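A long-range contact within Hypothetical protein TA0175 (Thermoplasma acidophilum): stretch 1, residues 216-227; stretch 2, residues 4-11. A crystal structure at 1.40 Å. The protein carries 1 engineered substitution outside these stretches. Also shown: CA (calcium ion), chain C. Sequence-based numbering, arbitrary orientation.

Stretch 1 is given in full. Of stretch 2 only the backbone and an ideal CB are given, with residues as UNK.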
# COMPACT_ATOMS: atom_id res chain seq x y z
N GLU A 216 0.50 9.87 -23.96
CA GLU A 216 -0.23 8.68 -23.56
C GLU A 216 -1.60 9.04 -23.00
O GLU A 216 -2.52 8.23 -23.02
CB GLU A 216 0.55 7.87 -22.50
CG GLU A 216 0.63 8.50 -21.11
CD GLU A 216 1.88 9.33 -20.92
OE1 GLU A 216 2.27 10.05 -21.86
OE2 GLU A 216 2.47 9.27 -19.81
N ILE A 217 -1.75 10.27 -22.51
CA ILE A 217 -3.02 10.66 -21.91
C ILE A 217 -4.19 10.54 -22.89
O ILE A 217 -5.21 9.91 -22.57
CB ILE A 217 -2.94 12.09 -21.33
CG1 ILE A 217 -1.78 12.17 -20.32
CG2 ILE A 217 -4.26 12.47 -20.69
CD1 ILE A 217 -1.86 11.17 -19.17
N GLY A 218 -4.03 11.11 -24.07
CA GLY A 218 -5.08 11.04 -25.07
C GLY A 218 -5.39 9.62 -25.49
O GLY A 218 -6.56 9.24 -25.60
N GLN A 219 -4.36 8.81 -25.74
CA GLN A 219 -4.62 7.43 -26.16
C GLN A 219 -5.29 6.62 -25.05
O GLN A 219 -6.16 5.79 -25.32
CB GLN A 219 -3.35 6.74 -26.61
CG GLN A 219 -3.65 5.37 -27.25
CD GLN A 219 -2.42 4.57 -27.58
OE1 GLN A 219 -1.52 4.44 -26.75
NE2 GLN A 219 -2.38 4.00 -28.78
N ILE A 220 -4.87 6.84 -23.81
CA ILE A 220 -5.45 6.14 -22.67
C ILE A 220 -6.93 6.51 -22.53
O ILE A 220 -7.77 5.63 -22.40
CB ILE A 220 -4.70 6.49 -21.36
CG1 ILE A 220 -3.32 5.83 -21.36
CG2 ILE A 220 -5.50 6.05 -20.15
CD1 ILE A 220 -2.40 6.36 -20.27
N PHE A 221 -7.23 7.80 -22.58
CA PHE A 221 -8.62 8.24 -22.45
C PHE A 221 -9.48 7.67 -23.58
O PHE A 221 -10.60 7.22 -23.34
CB PHE A 221 -8.70 9.78 -22.44
CG PHE A 221 -8.24 10.42 -21.15
CD1 PHE A 221 -8.04 9.66 -19.99
CD2 PHE A 221 -8.04 11.80 -21.08
CE1 PHE A 221 -7.65 10.27 -18.79
CE2 PHE A 221 -7.65 12.42 -19.88
CZ PHE A 221 -7.46 11.66 -18.74
N LYS A 222 -8.95 7.68 -24.80
CA LYS A 222 -9.69 7.14 -25.94
C LYS A 222 -9.95 5.66 -25.73
O LYS A 222 -11.05 5.17 -25.98
CB LYS A 222 -8.91 7.33 -27.24
CG LYS A 222 -8.86 8.77 -27.72
CD LYS A 222 -8.04 8.88 -29.00
CE LYS A 222 -8.00 10.31 -29.49
NZ LYS A 222 -7.45 11.23 -28.46
N HIS A 223 -8.93 4.94 -25.27
CA HIS A 223 -9.08 3.51 -25.04
C HIS A 223 -10.23 3.20 -24.09
O HIS A 223 -11.00 2.26 -24.30
CB HIS A 223 -7.78 2.92 -24.48
CG HIS A 223 -7.87 1.46 -24.18
ND1 HIS A 223 -8.11 0.97 -22.91
CD2 HIS A 223 -7.77 0.38 -24.99
CE1 HIS A 223 -8.15 -0.35 -22.96
NE2 HIS A 223 -7.95 -0.73 -24.20
N PHE A 224 -10.36 4.00 -23.03
CA PHE A 224 -11.42 3.79 -22.05
C PHE A 224 -12.71 4.56 -22.38
O PHE A 224 -13.59 4.71 -21.53
CB PHE A 224 -10.91 4.17 -20.66
CG PHE A 224 -9.89 3.20 -20.11
CD1 PHE A 224 -10.27 1.91 -19.76
CD2 PHE A 224 -8.56 3.58 -19.96
CE1 PHE A 224 -9.33 1.00 -19.26
CE2 PHE A 224 -7.62 2.68 -19.47
CZ PHE A 224 -8.00 1.39 -19.12
N GLU A 225 -12.79 5.05 -23.61
CA GLU A 225 -13.97 5.80 -24.08
C GLU A 225 -14.28 7.00 -23.20
O GLU A 225 -15.44 7.28 -22.89
CB GLU A 225 -15.19 4.88 -24.14
CG GLU A 225 -15.01 3.65 -25.02
CD GLU A 225 -16.26 2.79 -25.08
OE1 GLU A 225 -16.75 2.38 -24.00
OE2 GLU A 225 -16.75 2.52 -26.20
N LEU A 226 -13.23 7.72 -22.80
CA LEU A 226 -13.39 8.90 -21.95
C LEU A 226 -13.24 10.17 -22.77
O LEU A 226 -13.52 11.27 -22.29
CB LEU A 226 -12.35 8.87 -20.83
CG LEU A 226 -12.48 7.70 -19.84
CD1 LEU A 226 -11.29 7.68 -18.89
CD2 LEU A 226 -13.78 7.83 -19.07
N MET A 227 -12.80 10.01 -24.02
CA MET A 227 -12.61 11.13 -24.95
C MET A 227 -13.35 10.85 -26.25
O MET A 227 -14.08 11.75 -26.72
CB MET A 227 -11.13 11.33 -25.26
CG MET A 227 -10.46 12.39 -24.44
SD MET A 227 -8.82 12.69 -25.10
CE MET A 227 -9.20 13.82 -26.44
N UNK A 4 -17.95 1.79 -14.90
CA UNK A 4 -17.44 2.87 -15.74
C UNK A 4 -16.50 3.80 -14.97
O UNK A 4 -16.75 4.14 -13.82
CB UNK A 4 -18.60 3.67 -16.32
N UNK A 5 -15.42 4.22 -15.63
CA UNK A 5 -14.45 5.11 -15.02
C UNK A 5 -15.05 6.50 -14.82
O UNK A 5 -15.49 7.14 -15.77
CB UNK A 5 -13.19 5.19 -15.88
N UNK A 6 -15.05 6.95 -13.57
CA UNK A 6 -15.59 8.26 -13.22
C UNK A 6 -14.52 9.25 -12.79
O UNK A 6 -14.73 10.46 -12.82
CB UNK A 6 -16.62 8.11 -12.10
N UNK A 7 -13.36 8.73 -12.39
CA UNK A 7 -12.29 9.60 -11.93
C UNK A 7 -10.94 9.05 -12.33
O UNK A 7 -10.73 7.83 -12.29
CB UNK A 7 -12.36 9.78 -10.41
N UNK A 8 -10.04 9.95 -12.73
CA UNK A 8 -8.68 9.57 -13.10
C UNK A 8 -7.70 10.35 -12.22
O UNK A 8 -7.79 11.57 -12.10
CB UNK A 8 -8.42 9.83 -14.58
N UNK A 9 -6.78 9.62 -11.60
CA UNK A 9 -5.76 10.22 -10.75
C UNK A 9 -4.46 10.08 -11.53
O UNK A 9 -4.03 8.97 -11.86
CB UNK A 9 -5.68 9.56 -9.37
N UNK A 10 -3.83 11.22 -11.81
CA UNK A 10 -2.63 11.24 -12.64
C UNK A 10 -1.38 11.81 -11.99
O UNK A 10 -1.42 12.86 -11.35
CB UNK A 10 -2.92 12.04 -13.91
N UNK A 11 -0.26 11.10 -12.18
CA UNK A 11 1.06 11.49 -11.69
C UNK A 11 1.53 12.63 -12.60
O UNK A 11 1.81 12.42 -13.79
CB UNK A 11 2.04 10.32 -11.69
CA CA C . 5.99 8.36 -11.06

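The last helix of the chain packs against the strand at 7-11, running nearly antiparallel to it (156°, closest axial approach 12.1 Å), while the turn after the helix meets the residue at position 5, ahead of the strand. From this side stretch 1 offers mostly hydrocarbon: Ile217, Phe221, Phe224 and Leu226.

Position 4 has an extended backbone and a CA-to-CB bond directed sideways. No atom of stretch 1 lies within 5.5 Å of its CB, so the contact sets little limit on the side chain, polar or apolar. The residue is Met4, whose end leads away from the helix.

Position 5 is far more constrained. Its CB points toward stretch 1, 4.2 Å from Leu226 CD2 and 5.4 Å from Phe224 CB, in a setting lined by a leucine and an aromatic ring that offers no charged partner. A medium-sized aliphatic side chain would suit it; valine, leucine, isoleucine or methionine could all be considered, and the extended backbone (phi/psi -69°/122°) is compatible with beta-branching. The residue is Ile5, with chi1 m and chi2 t. Its longer branch lays CD1 over one face of the Phe224 ring, 3.5 Å from Phe224 CG, while Ile5 CG2 approaches Leu226 CD1 at 3.9 Å. The side chain thus packs against Phe224 and Leu226 together, and Ile5 has the largest area covered of any residue in the contact. Its backbone takes part as well: Ile5 N donates to a water at 3.0 Å, and the same water donates a weak hydrogen bond to Phe224 O at 3.4 Å, linking the two stretches where no direct hydrogen bond does.

At position 6 the CB points away from the helix, and stretch 1 exerts no selection; a long polar chain is as plausible as any. It is Arg6.

Position 7 begins the strand and also points away, so its side chain must be chosen by surroundings other than stretch 1. It is Leu7.

Position 8 turns back toward the helix. Here the Phe221 ring comes close, with CE1 only 4.3 Å from the ideal CB, which favours a small apolar residue, although the backbone alone would accept others. Ala8 is found, its CB 4.3 Å from Phe221 CE1, filling the approach with a single methyl group.

Position 9 has nothing of stretch 1 within reach of its CB, and the contact gives no preference. It is Ala9.

Position 10 points toward the helix again, but with more room: the nearest atom to its ideal CB is Ile217 CD1, at 5.4 Å. With phi/psi of -120°/135°, a branched aliphatic residue fits well, and valine, leucine or isoleucine would be reasonable. Ile10, chi1 m and chi2 t, bridges two helical residues one turn apart: its CD1 lies 4.2 Å from Phe221 CZ and its CG2 lies 4.4 Å from Ile217 CD1.

Position 11 is beyond the reach of stretch 1, but the nearby calcium ion suggests an oxygen ligand, aspartate or glutamate foremost. Asp11 supplies it: OD2 binds the calcium ion (CA) at 2.4 Å.

Stretch 2 4-11: MIRLAAID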
# COMPACT_ATOMS: atom_id res chain seq x y z
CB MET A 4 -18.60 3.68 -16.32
CG MET A 4 -19.57 2.86 -17.15
SD MET A 4 -20.92 3.85 -17.81
CE MET A 4 -22.05 3.87 -16.41
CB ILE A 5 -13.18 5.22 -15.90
CG1 ILE A 5 -12.49 3.86 -15.97
CG2 ILE A 5 -12.25 6.30 -15.35
CD1 ILE A 5 -11.41 3.78 -17.02
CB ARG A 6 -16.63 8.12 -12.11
CG ARG A 6 -17.85 7.31 -12.51
CD ARG A 6 -18.71 6.96 -11.32
NE ARG A 6 -19.23 8.14 -10.62
CZ ARG A 6 -19.95 8.08 -9.51
NH1 ARG A 6 -20.25 6.90 -8.98
NH2 ARG A 6 -20.38 9.20 -8.94
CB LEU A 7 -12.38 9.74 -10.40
CG LEU A 7 -11.37 10.67 -9.71
CD1 LEU A 7 -12.00 11.24 -8.45
CD2 LEU A 7 -10.07 9.92 -9.38
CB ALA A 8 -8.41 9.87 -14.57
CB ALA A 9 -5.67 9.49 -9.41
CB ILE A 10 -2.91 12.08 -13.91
CG1 ILE A 10 -4.21 11.62 -14.57
CG2 ILE A 10 -1.74 11.99 -14.88
CD1 ILE A 10 -4.64 12.48 -15.75
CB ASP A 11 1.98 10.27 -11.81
CG ASP A 11 3.43 10.58 -11.62
OD1 ASP A 11 3.79 11.68 -11.15
OD2 ASP A 11 4.22 9.69 -11.96
O HOH W 1 -15.11 3.88 -18.63
O HOH W 2 5.77 10.46 -9.44
O HOH W 3 8.13 9.62 -11.31
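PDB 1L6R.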